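Local coordinates for PHOX (PDB 4A9V), which is an alkaline phosphatase that releases phosphate from phosphomonoesters, probably at a cofactor of iron and calcium ions held by a beta-propeller, at residues 22-27 against 526-531; 547-552 against 572-577; 328-333 against 444-449. All blocks are in the same frame, centred on the assembly; numbering follows the deposited sequence.

Contact 1 of 3, residues 22-27 against 526-531; sequences DTISLP and VGPIGC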
ATOM      1  N   ASP A  22       4.829  -0.587  24.407  1.00 13.29           N
ATOM      2  CA  ASP A  22       5.058  -1.659  23.440  1.00 11.27           C
ATOM      3  C   ASP A  22       3.869  -2.621  23.435  1.00 11.01           C
ATOM      4  O   ASP A  22       4.029  -3.835  23.581  1.00 13.32           O
ATOM      5  CB  ASP A  22       6.353  -2.398  23.789  1.00 12.01           C
ATOM      6  CG  ASP A  22       6.863  -3.260  22.656  1.00 10.77           C
ATOM      7  OD1 ASP A  22       6.654  -2.884  21.481  1.00 10.76           O
ATOM      8  OD2 ASP A  22       7.561  -4.262  22.943  1.00 11.28           O
ATOM      9  N   THR A  23       2.685  -2.049  23.219  0.50 11.75           N
ATOM     10  CA  THR A  23       1.414  -2.763  23.323  0.50 10.84           C
ATOM     11  C   THR A  23       0.427  -2.187  22.304  0.50 12.38           C
ATOM     12  O   THR A  23       0.649  -1.100  21.767  0.50 14.19           O
ATOM     13  CB  THR A  23       0.795  -2.604  24.725  0.50 12.65           C
ATOM     14  OG1 THR A  23       0.454  -1.229  24.947  0.50 14.59           O
ATOM     15  CG2 THR A  23       1.759  -3.074  25.805  0.50 18.13           C
ATOM     16  N   ILE A  24      -0.708  -2.862  22.131  1.00 10.92           N
ATOM     17  CA  ILE A  24      -1.878  -2.274  21.489  1.00 11.25           C
ATOM     18  C   ILE A  24      -2.752  -1.604  22.546  1.00 10.27           C
ATOM     19  O   ILE A  24      -3.121  -2.223  23.534  1.00 14.46           O
ATOM     20  CB  ILE A  24      -2.722  -3.372  20.801  1.00 13.08           C
ATOM     21  CG1 ILE A  24      -1.920  -4.098  19.721  1.00 21.27           C
ATOM     22  CG2 ILE A  24      -4.005  -2.781  20.241  1.00 13.30           C
ATOM     23  CD1 ILE A  24      -1.739  -3.303  18.454  1.00 19.94           C
ATOM     24  N   SER A  25      -3.098  -0.346  22.317  1.00  9.48           N
ATOM     25  CA  SER A  25      -4.053   0.370  23.148  1.00  9.91           C
ATOM     26  C   SER A  25      -5.319   0.628  22.344  1.00  8.99           C
ATOM     27  O   SER A  25      -5.237   1.028  21.180  1.00  9.06           O
ATOM     28  CB  SER A  25      -3.445   1.706  23.594  1.00 15.21           C
ATOM     29  OG  SER A  25      -2.216   1.504  24.271  1.00 17.06           O
ATOM     30  N   LEU A  26      -6.472   0.459  22.991  1.00  9.22           N
ATOM     31  CA  LEU A  26      -7.777   0.563  22.337  1.00  9.64           C
ATOM     32  C   LEU A  26      -8.735   1.313  23.261  1.00  9.63           C
ATOM     33  O   LEU A  26      -8.429   1.507  24.434  1.00 11.25           O
ATOM     34  CB  LEU A  26      -8.324  -0.832  22.046  1.00  9.86           C
ATOM     35  CG  LEU A  26      -7.631  -1.573  20.908  1.00 10.40           C
ATOM     36  CD1 LEU A  26      -7.884  -3.067  21.025  1.00 11.25           C
ATOM     37  CD2 LEU A  26      -8.092  -1.056  19.555  1.00 12.38           C
ATOM     38  N   PRO A  27      -9.946   1.624  22.781  1.00  9.61           N
ATOM     39  CA  PRO A  27     -10.925   2.214  23.683  1.00 10.22           C
ATOM     40  C   PRO A  27     -11.493   1.178  24.636  1.00 10.94           C
ATOM     41  O   PRO A  27     -11.354  -0.027  24.419  1.00 11.47           O
ATOM     42  CB  PRO A  27     -12.014   2.757  22.732  1.00 10.72           C
ATOM     43  CG  PRO A  27     -11.423   2.685  21.353  1.00  9.92           C
ATOM     44  CD  PRO A  27     -10.463   1.534  21.409  1.00 10.19           C
ATOM     45  N   VAL A 526      -3.539   2.675  19.358  1.00  7.69           N
ATOM     46  CA  VAL A 526      -2.117   2.955  19.283  1.00  8.20           C
ATOM     47  C   VAL A 526      -1.353   1.641  19.269  1.00  8.22           C
ATOM     48  O   VAL A 526      -1.713   0.693  19.970  1.00  9.20           O
ATOM     49  CB  VAL A 526      -1.633   3.827  20.465  1.00  8.51           C
ATOM     50  CG1 VAL A 526      -0.156   4.136  20.297  1.00  9.46           C
ATOM     51  CG2 VAL A 526      -2.456   5.105  20.578  1.00 10.00           C
ATOM     52  N   GLY A 527      -0.364   1.562  18.386  1.00  8.11           N
ATOM     53  CA  GLY A 527       0.442   0.365  18.229  1.00  7.99           C
ATOM     54  C   GLY A 527       1.716   0.387  19.048  1.00  8.81           C
ATOM     55  O   GLY A 527       2.011   1.364  19.749  1.00  9.91           O
ATOM     56  N   PRO A 528       2.503  -0.683  18.926  1.00  8.30           N
ATOM     57  CA  PRO A 528       3.685  -0.879  19.749  1.00  9.28           C
ATOM     58  C   PRO A 528       4.918  -0.139  19.216  1.00  9.64           C
ATOM     59  O   PRO A 528       4.849   0.612  18.235  1.00  9.91           O
ATOM     60  CB  PRO A 528       3.882  -2.398  19.714  1.00 10.21           C
ATOM     61  CG  PRO A 528       3.312  -2.818  18.401  1.00  9.15           C
ATOM     62  CD  PRO A 528       2.120  -1.917  18.213  1.00  8.75           C
ATOM     63  N   ILE A 529       6.035  -0.315  19.899  1.00  9.53           N
ATOM     64  CA  ILE A 529       7.205   0.505  19.652  1.00  9.76           C
ATOM     65  C   ILE A 529       7.839   0.146  18.316  1.00  8.88           C
ATOM     66  O   ILE A 529       8.040  -1.026  18.005  1.00  9.71           O
ATOM     67  CB  ILE A 529       8.216   0.350  20.808  1.00 10.30           C
ATOM     68  CG1 ILE A 529       7.636   0.985  22.078  1.00 11.53           C
ATOM     69  CG2 ILE A 529       9.560   0.970  20.454  1.00 11.58           C
ATOM     70  CD1 ILE A 529       8.469   0.751  23.321  1.00 13.08           C
ATOM     71  N   GLY A 530       8.119   1.167  17.511  1.00  9.64           N
ATOM     72  CA  GLY A 530       8.872   0.997  16.278  1.00 10.39           C
ATOM     73  C   GLY A 530       8.054   0.527  15.086  1.00  9.54           C
ATOM     74  O   GLY A 530       8.605   0.371  14.001  1.00 10.99           O
ATOM     75  N   CYS A 531       6.760   0.271  15.280  1.00  9.22           N
ATOM     76  CA  CYS A 531       5.903  -0.219  14.197  1.00  8.75           C
ATOM     77  C   CYS A 531       5.381   0.926  13.344  1.00  8.65           C
ATOM     78  O   CYS A 531       5.415   2.092  13.740  1.00 10.06           O
ATOM     79  CB  CYS A 531       4.725  -1.028  14.755  1.00  8.89           C
ATOM     80  SG  CYS A 531       3.298  -0.055  15.290  1.00  9.75           S
TER
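In this beta-propeller the chain's N-terminal strand 30-37 forms the outer edge of a blade whose other strands come from the C-terminal end, the closure often called velcro. Residues 22-27 lead into that strand and run antiparallel to 526-531, the connection between the last strand of one blade and the first strand of the next. A single hydrogen-bonded bridge joins them: Ser-25 N gives to Val-526 O at 2.9 Å, nearly straight at 168°, and Val-526 N returns to Ser-25 O at 3.0 Å. The same Val-526 O also takes a CA-H...O contact from Ile-24.

Beyond the bridge, Asp-22 carries the contact. Its CB packs 3.8 Å from CD1 of Ile-529. With CG anti to the backbone N (chi1 -164°), the carboxylate swings over to the turn, where OD1 accepts from Ile-529 N at 3.1 Å through its anti lone pair and lies 3.3 Å from CB of Pro-528. OD1 is also hydrogen-bonded to Ser-558 OG, while OD2 is met by Thr-559 N, so one short acid serves two loops. An alanine here would lose every one of these carboxylate bonds and would probably loosen the N-terminal segment from the turn.

That turn, Pro-528 to Cys-531, is a type II turn: Gly-530 takes the third position with a positive phi, which suits glycine, and proline opens it with a rigid ring and no N-H to satisfy. Ile-24 begins by pointing away from 526-531, but its chain bends at chi2 (-75°) and lies alongside the proline ring, bringing Ile-24 CD1 to 4.1 Å from Pro-528 CD.

Contact 2 of 3, residues 547-552 against 572-577; sequences VGIQHP and SVMAIT
Val-547, Met-574 and Ile-576 meet on one face of the sheet, with CG1 of Val-547 at the middle. This methyl sits between the backbone N and the carbonyl carbon (chi1 61°), the crowded position, and from there lies 3.9 Å from CG1 of Ile-576 and 4.1 Å from CB of Met-574. One atom further out, Met-574 CG lies across Ile-549, 3.8 Å from Ile-549 CG1. Bends at chi2 and chi3 then lead the end of the chain away from 547-552; the side chain touches Val-34 of strand 30-37. An unbranched, flexible thioether suits this place, since it can set CG on Ile-549 and then turn its end away.

These residues belong to the two middle strands of a four-stranded antiparallel propeller blade, 544-550 and 572-578. Val-547 with Met-574 and Ile-549 with Ser-572 are hydrogen-bonded pairs, each closed by two backbone bonds. The straightest runs from Ile-549 N to Ser-572 O, 2.8 Å at 174°; Met-574 N to Val-547 O, also 2.8 Å, is almost as straight. Between them stands the non-hydrogen-bonded pair of Gly-548 and Val-573, their CA atoms just 4.4 Å apart, with the valine on the opposite face of the sheet from Met-574.

Past Ile-549 the character turns polar. Ser-572 OG is hydrogen-bonded to Ser-37 OG on the neighbouring strand, and Gln-550 NE2 gives to Asn-67 O. His-551, just beyond the strand end, bonds through NE2 to OE1 of Glu-532, a metal ligand, so its imidazole forms a second shell that probably orients that carboxylate.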
ATOM      1  N   VAL A 547      -6.180  -5.531  11.357  1.00  6.67           N
ATOM      2  CA  VAL A 547      -5.244  -4.438  11.125  1.00  6.76           C
ATOM      3  C   VAL A 547      -3.821  -4.963  11.300  1.00  6.60           C
ATOM      4  O   VAL A 547      -3.560  -5.807  12.157  1.00  7.91           O
ATOM      5  CB  VAL A 547      -5.526  -3.238  12.065  1.00  6.81           C
ATOM      6  CG1 VAL A 547      -5.388  -3.628  13.531  1.00  9.15           C
ATOM      7  CG2 VAL A 547      -4.622  -2.060  11.730  1.00  7.87           C
ATOM      8  N   GLY A 548      -2.908  -4.483  10.467  1.00  6.24           N
ATOM      9  CA  GLY A 548      -1.518  -4.902  10.532  1.00  6.74           C
ATOM     10  C   GLY A 548      -0.649  -4.032  11.422  1.00  6.70           C
ATOM     11  O   GLY A 548      -0.776  -2.798  11.466  1.00  7.43           O
ATOM     12  N   ILE A 549       0.281  -4.706  12.093  1.00  6.63           N
ATOM     13  CA  ILE A 549       1.351  -4.073  12.834  1.00  7.10           C
ATOM     14  C   ILE A 549       2.654  -4.487  12.162  1.00  6.48           C
ATOM     15  O   ILE A 549       3.043  -5.655  12.193  1.00  6.97           O
ATOM     16  CB  ILE A 549       1.342  -4.547  14.302  1.00  7.57           C
ATOM     17  CG1 ILE A 549       0.016  -4.189  14.990  1.00  9.17           C
ATOM     18  CG2 ILE A 549       2.534  -3.973  15.050  1.00  8.52           C
ATOM     19  CD1 ILE A 549      -0.335  -2.714  14.991  1.00  8.88           C
ATOM     20  N   GLN A 550       3.246  -3.542  11.445  1.00  6.52           N
ATOM     21  CA  GLN A 550       4.380  -3.812  10.580  1.00  6.65           C
ATOM     22  C   GLN A 550       5.680  -3.349  11.237  1.00  6.64           C
ATOM     23  O   GLN A 550       5.742  -2.272  11.827  1.00  7.24           O
ATOM     24  CB  GLN A 550       4.185  -3.109   9.227  1.00  6.81           C
ATOM     25  CG  GLN A 550       5.155  -3.561   8.150  1.00  6.35           C
ATOM     26  CD  GLN A 550       5.168  -2.639   6.954  1.00  7.07           C
ATOM     27  OE1 GLN A 550       5.306  -1.422   7.100  1.00  8.36           O
ATOM     28  NE2 GLN A 550       5.065  -3.211   5.759  1.00  7.24           N
ATOM     29  N   HIS A 551       6.710  -4.178  11.088  1.00  6.96           N
ATOM     30  CA  HIS A 551       8.053  -3.924  11.624  1.00  7.73           C
ATOM     31  C   HIS A 551       8.083  -3.392  13.036  1.00  8.36           C
ATOM     32  O   HIS A 551       8.846  -2.482  13.340  1.00  8.71           O
ATOM     33  CB  HIS A 551       8.898  -3.050  10.679  1.00  8.30           C
ATOM     34  CG  HIS A 551       8.337  -1.661  10.432  1.00  8.42           C
ATOM     35  ND1 HIS A 551       8.372  -0.672  11.353  1.00  8.36           N
ATOM     36  CD2 HIS A 551       7.776  -1.106   9.287  1.00  8.58           C
ATOM     37  CE1 HIS A 551       7.848   0.448  10.825  1.00  8.94           C
ATOM     38  NE2 HIS A 551       7.492   0.183   9.561  1.00  9.07           N
ATOM     39  N   PRO A 552       7.361  -4.040  13.964  1.00  8.04           N
ATOM     40  CA  PRO A 552       7.592  -3.667  15.354  1.00  8.95           C
ATOM     41  C   PRO A 552       9.064  -3.803  15.722  1.00  8.65           C
ATOM     42  O   PRO A 552       9.723  -4.763  15.322  1.00  9.18           O
ATOM     43  CB  PRO A 552       6.728  -4.664  16.137  1.00  9.08           C
ATOM     44  CG  PRO A 552       6.624  -5.844  15.241  1.00  8.68           C
ATOM     45  CD  PRO A 552       6.581  -5.286  13.849  1.00  8.29           C
ATOM     46  N   SER A 572       2.642  -8.609  12.689  1.00  6.47           N
ATOM     47  CA  SER A 572       1.455  -9.406  12.939  1.00  7.15           C
ATOM     48  C   SER A 572       0.225  -8.746  12.355  1.00  6.72           C
ATOM     49  O   SER A 572       0.148  -7.516  12.264  1.00  7.59           O
ATOM     50  CB  SER A 572       1.251  -9.599  14.440  1.00  7.64           C
ATOM     51  OG  SER A 572       2.355 -10.256  15.035  1.00  8.33           O
ATOM     52  N   VAL A 573      -0.749  -9.575  11.993  1.00  6.68           N
ATOM     53  CA  VAL A 573      -2.099  -9.128  11.733  1.00  6.80           C
ATOM     54  C   VAL A 573      -2.903  -9.351  13.000  1.00  6.74           C
ATOM     55  O   VAL A 573      -2.903 -10.454  13.564  1.00  7.63           O
ATOM     56  CB  VAL A 573      -2.720  -9.903  10.549  1.00  7.22           C
ATOM     57  CG1 VAL A 573      -4.159  -9.478  10.310  1.00  8.44           C
ATOM     58  CG2 VAL A 573      -1.892  -9.702   9.289  1.00  8.29           C
ATOM     59  N   MET A 574      -3.575  -8.294  13.446  1.00  7.33           N
ATOM     60  CA  MET A 574      -4.384  -8.315  14.656  1.00  7.97           C
ATOM     61  C   MET A 574      -5.858  -8.364  14.293  1.00  7.53           C
ATOM     62  O   MET A 574      -6.279  -7.770  13.307  1.00  9.21           O
ATOM     63  CB  MET A 574      -4.127  -7.055  15.489  1.00  8.95           C
ATOM     64  CG  MET A 574      -2.660  -6.760  15.745  1.00  9.85           C
ATOM     65  SD  MET A 574      -1.788  -8.081  16.610  1.00 11.25           S
ATOM     66  CE  MET A 574      -2.634  -8.082  18.187  1.00 13.01           C
ATOM     67  N   ALA A 575      -6.634  -9.020  15.147  1.00  7.56           N
ATOM     68  CA  ALA A 575      -8.087  -8.985  15.094  1.00  8.17           C
ATOM     69  C   ALA A 575      -8.619  -8.145  16.250  1.00  7.92           C
ATOM     70  O   ALA A 575      -8.324  -8.430  17.415  1.00  9.43           O
ATOM     71  CB  ALA A 575      -8.647 -10.398  15.181  1.00  9.07           C
ATOM     72  N   ILE A 576      -9.328  -7.071  15.920  1.00  8.48           N
ATOM     73  CA  ILE A 576      -9.902  -6.161  16.898  1.00  8.00           C
ATOM     74  C   ILE A 576     -11.410  -6.394  16.956  1.00  8.45           C
ATOM     75  O   ILE A 576     -12.088  -6.399  15.927  1.00  8.40           O
ATOM     76  CB  ILE A 576      -9.652  -4.692  16.497  1.00  8.39           C
ATOM     77  CG1 ILE A 576      -8.179  -4.432  16.147  1.00 11.26           C
ATOM     78  CG2 ILE A 576     -10.194  -3.749  17.559  1.00 10.56           C
ATOM     79  CD1 ILE A 576      -7.178  -4.778  17.221  1.00 13.76           C
ATOM     80  N   THR A 577     -11.922  -6.594  18.168  1.00  9.16           N
ATOM     81  CA  THR A 577     -13.337  -6.859  18.378  1.00  9.31           C
ATOM     82  C   THR A 577     -13.838  -6.060  19.584  1.00  9.63           C
ATOM     83  O   THR A 577     -13.055  -5.579  20.402  1.00 10.18           O
ATOM     84  CB  THR A 577     -13.592  -8.360  18.617  1.00 10.18           C
ATOM     85  OG1 THR A 577     -12.782  -8.810  19.709  1.00 11.46           O
ATOM     86  CG2 THR A 577     -13.273  -9.180  17.369  1.00 11.21           C
TER

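Contact 3 of 3, residues 328-333 against 444-449; sequences RFDAGD and FAWDLF
An aromatic cluster of Phe-329, Phe-444 and Trp-446, joined at the indole N-H to an Asx turn, spans two strands of an antiparallel sheet that are not direct neighbours. Phe-329 presents its edge to the indole face, CD2 lying 3.8 Å from CD1 of Trp-446 with the ring planes at 83°, an edge-to-face pair. The Phe-329 and Phe-444 rings meet obliquely, planes at 59°, with Phe-329 CE2 3.5 Å from Phe-444 CE1.

At the indole rim, Trp-446 NE1 donates to Asp-330 OD1 at 3.3 Å, a bent bond (139°) arriving from above the carboxylate plane. Asp-330 OD1 also accepts from Gly-332 N at 2.9 Å, making the Asx turn, so two donors hold it. Gly-332 then passes with CA 3.7 Å from Trp-446 CZ2; its positive phi favours glycine, and a CB here would clash with the indole.

Strand 340-347 runs between the two segments. From it, Gly-343 and Gly-341 share backbone bonds with Phe-444 and Trp-446, Gln-342 N gives to Asp-330 OD2, and Leu-430 of strand 428-434 packs against both Phe-329 and Trp-446.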
ATOM      1  N   ARG A 328      -4.226  16.357 -12.636  1.00  7.19           N
ATOM      2  CA  ARG A 328      -3.780  17.723 -12.394  1.00  7.85           C
ATOM      3  C   ARG A 328      -4.784  18.388 -11.455  1.00  8.30           C
ATOM      4  O   ARG A 328      -5.982  18.140 -11.548  1.00 10.96           O
ATOM      5  CB  ARG A 328      -3.676  18.503 -13.713  1.00  8.95           C
ATOM      6  CG  ARG A 328      -2.999  19.859 -13.571  1.00  9.61           C
ATOM      7  CD  ARG A 328      -3.059  20.681 -14.847  1.00 11.30           C
ATOM      8  NE  ARG A 328      -2.298  20.075 -15.930  1.00 10.30           N
ATOM      9  CZ  ARG A 328      -2.361  20.481 -17.192  1.00 11.94           C
ATOM     10  NH1 ARG A 328      -3.208  21.440 -17.530  1.00 13.95           N
ATOM     11  NH2 ARG A 328      -1.641  19.883 -18.128  1.00 13.38           N
ATOM     12  N   PHE A 329      -4.283  19.133 -10.477  1.00  7.81           N
ATOM     13  CA  PHE A 329      -5.119  19.842  -9.515  1.00  8.05           C
ATOM     14  C   PHE A 329      -4.856  21.327  -9.673  1.00  8.23           C
ATOM     15  O   PHE A 329      -3.689  21.739  -9.740  1.00 10.07           O
ATOM     16  CB  PHE A 329      -4.752  19.441  -8.087  1.00  8.18           C
ATOM     17  CG  PHE A 329      -4.965  17.983  -7.783  1.00  8.28           C
ATOM     18  CD1 PHE A 329      -3.965  17.059  -8.050  1.00  7.62           C
ATOM     19  CD2 PHE A 329      -6.150  17.528  -7.226  1.00  8.42           C
ATOM     20  CE1 PHE A 329      -4.158  15.710  -7.820  1.00  7.95           C
ATOM     21  CE2 PHE A 329      -6.340  16.174  -6.990  1.00  9.33           C
ATOM     22  CZ  PHE A 329      -5.363  15.260  -7.336  1.00  8.60           C
ATOM     23  N   ASP A 330      -5.912  22.134  -9.684  1.00  8.24           N
ATOM     24  CA  ASP A 330      -5.742  23.576  -9.734  1.00  8.69           C
ATOM     25  C   ASP A 330      -5.335  24.149  -8.382  1.00 10.18           C
ATOM     26  O   ASP A 330      -5.069  23.417  -7.432  1.00 10.42           O
ATOM     27  CB  ASP A 330      -6.989  24.264 -10.321  1.00  9.00           C
ATOM     28  CG  ASP A 330      -8.170  24.350  -9.352  1.00  9.80           C
ATOM     29  OD1 ASP A 330      -8.029  24.091  -8.137  1.00 10.10           O
ATOM     30  OD2 ASP A 330      -9.249  24.762  -9.826  1.00 11.42           O
ATOM     31  N   ALA A 331      -5.114  25.455  -8.357  1.00  9.29           N
ATOM     32  CA  ALA A 331      -4.564  26.128  -7.187  1.00 10.43           C
ATOM     33  C   ALA A 331      -5.556  26.198  -6.034  1.00 10.47           C
ATOM     34  O   ALA A 331      -5.187  26.562  -4.922  1.00 11.67           O
ATOM     35  CB  ALA A 331      -4.101  27.526  -7.561  1.00 14.03           C
ATOM     36  N   GLY A 332      -6.832  25.973  -6.328  1.00  9.77           N
ATOM     37  CA  GLY A 332      -7.873  26.078  -5.327  1.00 10.53           C
ATOM     38  C   GLY A 332      -8.136  27.498  -4.874  1.00  9.99           C
ATOM     39  O   GLY A 332      -7.616  28.461  -5.442  1.00 12.81           O
ATOM     40  N   ASP A 333      -8.905  27.629  -3.806  1.00  9.29           N
ATOM     41  CA  ASP A 333      -9.364  28.926  -3.355  1.00 10.29           C
ATOM     42  C   ASP A 333      -8.463  29.541  -2.292  1.00 10.59           C
ATOM     43  O   ASP A 333      -8.677  30.681  -1.887  1.00 11.93           O
ATOM     44  CB  ASP A 333     -10.809  28.845  -2.853  1.00 11.52           C
ATOM     45  CG  ASP A 333     -10.979  27.981  -1.603  1.00 10.98           C
ATOM     46  OD1 ASP A 333     -10.005  27.388  -1.097  1.00 10.64           O
ATOM     47  OD2 ASP A 333     -12.139  27.869  -1.157  1.00 15.58           O
ATOM     48  N   PHE A 444     -13.137  16.793 -11.562  1.00  7.55           N
ATOM     49  CA  PHE A 444     -13.597  16.591 -10.206  1.00  7.81           C
ATOM     50  C   PHE A 444     -13.408  17.866  -9.390  1.00  7.17           C
ATOM     51  O   PHE A 444     -12.627  18.751  -9.763  1.00  7.74           O
ATOM     52  CB  PHE A 444     -12.855  15.413  -9.555  1.00  7.39           C
ATOM     53  CG  PHE A 444     -11.356  15.514  -9.631  1.00  7.58           C
ATOM     54  CD1 PHE A 444     -10.655  16.306  -8.733  1.00  7.60           C
ATOM     55  CD2 PHE A 444     -10.644  14.844 -10.609  1.00  8.51           C
ATOM     56  CE1 PHE A 444      -9.279  16.427  -8.813  1.00  7.95           C
ATOM     57  CE2 PHE A 444      -9.269  14.955 -10.688  1.00  8.39           C
ATOM     58  CZ  PHE A 444      -8.584  15.701  -9.754  1.00  8.57           C
ATOM     59  N   ALA A 445     -14.143  17.942  -8.285  1.00  7.56           N
ATOM     60  CA  ALA A 445     -13.907  18.927  -7.244  1.00  7.50           C
ATOM     61  C   ALA A 445     -13.060  18.284  -6.149  1.00  7.88           C
ATOM     62  O   ALA A 445     -13.315  17.154  -5.766  1.00 11.96           O
ATOM     63  CB  ALA A 445     -15.240  19.385  -6.677  1.00  8.64           C
ATOM     64  N   TRP A 446     -12.085  19.012  -5.620  1.00  7.64           N
ATOM     65  CA  TRP A 446     -11.252  18.493  -4.539  1.00  7.41           C
ATOM     66  C   TRP A 446     -11.276  19.397  -3.331  1.00  7.18           C
ATOM     67  O   TRP A 446     -11.548  20.601  -3.432  1.00  7.90           O
ATOM     68  CB  TRP A 446      -9.817  18.241  -5.021  1.00  7.75           C
ATOM     69  CG  TRP A 446      -9.055  19.488  -5.394  1.00  7.46           C
ATOM     70  CD1 TRP A 446      -8.912  20.037  -6.655  1.00  8.16           C
ATOM     71  CD2 TRP A 446      -8.315  20.375  -4.502  1.00  7.33           C
ATOM     72  NE1 TRP A 446      -8.156  21.183  -6.604  1.00  8.26           N
ATOM     73  CE2 TRP A 446      -7.782  21.444  -5.336  1.00  7.58           C
ATOM     74  CE3 TRP A 446      -8.093  20.411  -3.139  1.00  7.69           C
ATOM     75  CZ2 TRP A 446      -7.110  22.530  -4.794  1.00  8.09           C
ATOM     76  CZ3 TRP A 446      -7.392  21.491  -2.609  1.00  7.68           C
ATOM     77  CH2 TRP A 446      -6.938  22.538  -3.414  1.00  8.03           C
ATOM     78  N   ASP A 447     -10.989  18.818  -2.169  1.00  7.44           N
ATOM     79  CA  ASP A 447     -10.784  19.591  -0.941  1.00  7.18           C
ATOM     80  C   ASP A 447      -9.808  18.842  -0.046  1.00  7.45           C
ATOM     81  O   ASP A 447      -9.624  17.637  -0.189  1.00  8.20           O
ATOM     82  CB  ASP A 447     -12.118  19.862  -0.207  1.00  7.95           C
ATOM     83  CG  ASP A 447     -12.712  18.616   0.452  1.00  8.86           C
ATOM     84  OD1 ASP A 447     -13.144  17.698  -0.281  1.00  8.93           O
ATOM     85  OD2 ASP A 447     -12.779  18.571   1.702  1.00  9.66           O
ATOM     86  N   LEU A 448      -9.158  19.559   0.863  1.00  7.09           N
ATOM     87  CA  LEU A 448      -8.352  18.882   1.885  1.00  7.34           C
ATOM     88  C   LEU A 448      -9.222  18.551   3.094  1.00  7.15           C
ATOM     89  O   LEU A 448      -9.583  19.414   3.897  1.00  8.12           O
ATOM     90  CB  LEU A 448      -7.129  19.686   2.292  1.00  7.45           C
ATOM     91  CG  LEU A 448      -6.036  19.797   1.218  1.00  7.89           C
ATOM     92  CD1 LEU A 448      -4.799  20.488   1.777  1.00  8.57           C
ATOM     93  CD2 LEU A 448      -5.662  18.449   0.615  1.00  8.17           C
ATOM     94  N   PHE A 449      -9.553  17.270   3.212  1.00  6.94           N
ATOM     95  CA  PHE A 449     -10.375  16.764   4.304  1.00  7.25           C
ATOM     96  C   PHE A 449      -9.725  17.000   5.668  1.00  7.08           C
ATOM     97  O   PHE A 449     -10.412  17.315   6.633  1.00  7.17           O
ATOM     98  CB  PHE A 449     -10.640  15.266   4.088  1.00  7.86           C
ATOM     99  CG  PHE A 449     -11.419  14.626   5.195  1.00  7.80           C
ATOM    100  CD1 PHE A 449     -12.749  14.946   5.395  1.00  8.69           C
ATOM    101  CD2 PHE A 449     -10.806  13.775   6.095  1.00  9.55           C
ATOM    102  CE1 PHE A 449     -13.449  14.445   6.473  1.00 10.03           C
ATOM    103  CE2 PHE A 449     -11.519  13.219   7.140  1.00 11.00           C
ATOM    104  CZ  PHE A 449     -12.837  13.582   7.349  1.00 10.31           C
TER

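From the N terminus, residues 22-27 come first, but contact 1 closes only when 526-531 arrives, with 498 residues between them. Nested inside that long loop is contact 3, which closes 110 residues between 328-333 and 444-449 and ties together strands of a different sheet; its centre lies about 34 Å from the centres of the other two. Contact 2 opens after contact 1 has closed and joins consecutive strands across 19 residues. Contacts 1 and 2 touch: Gly-530 O and His-551 ND1 are 2.9 Å apart, a probable hydrogen bond, and Pro-528 packs on Ile-549. Contact 1 ties the N-terminal segment to the link between two blades, and contact 2 pairs the two middle strands of the closing blade.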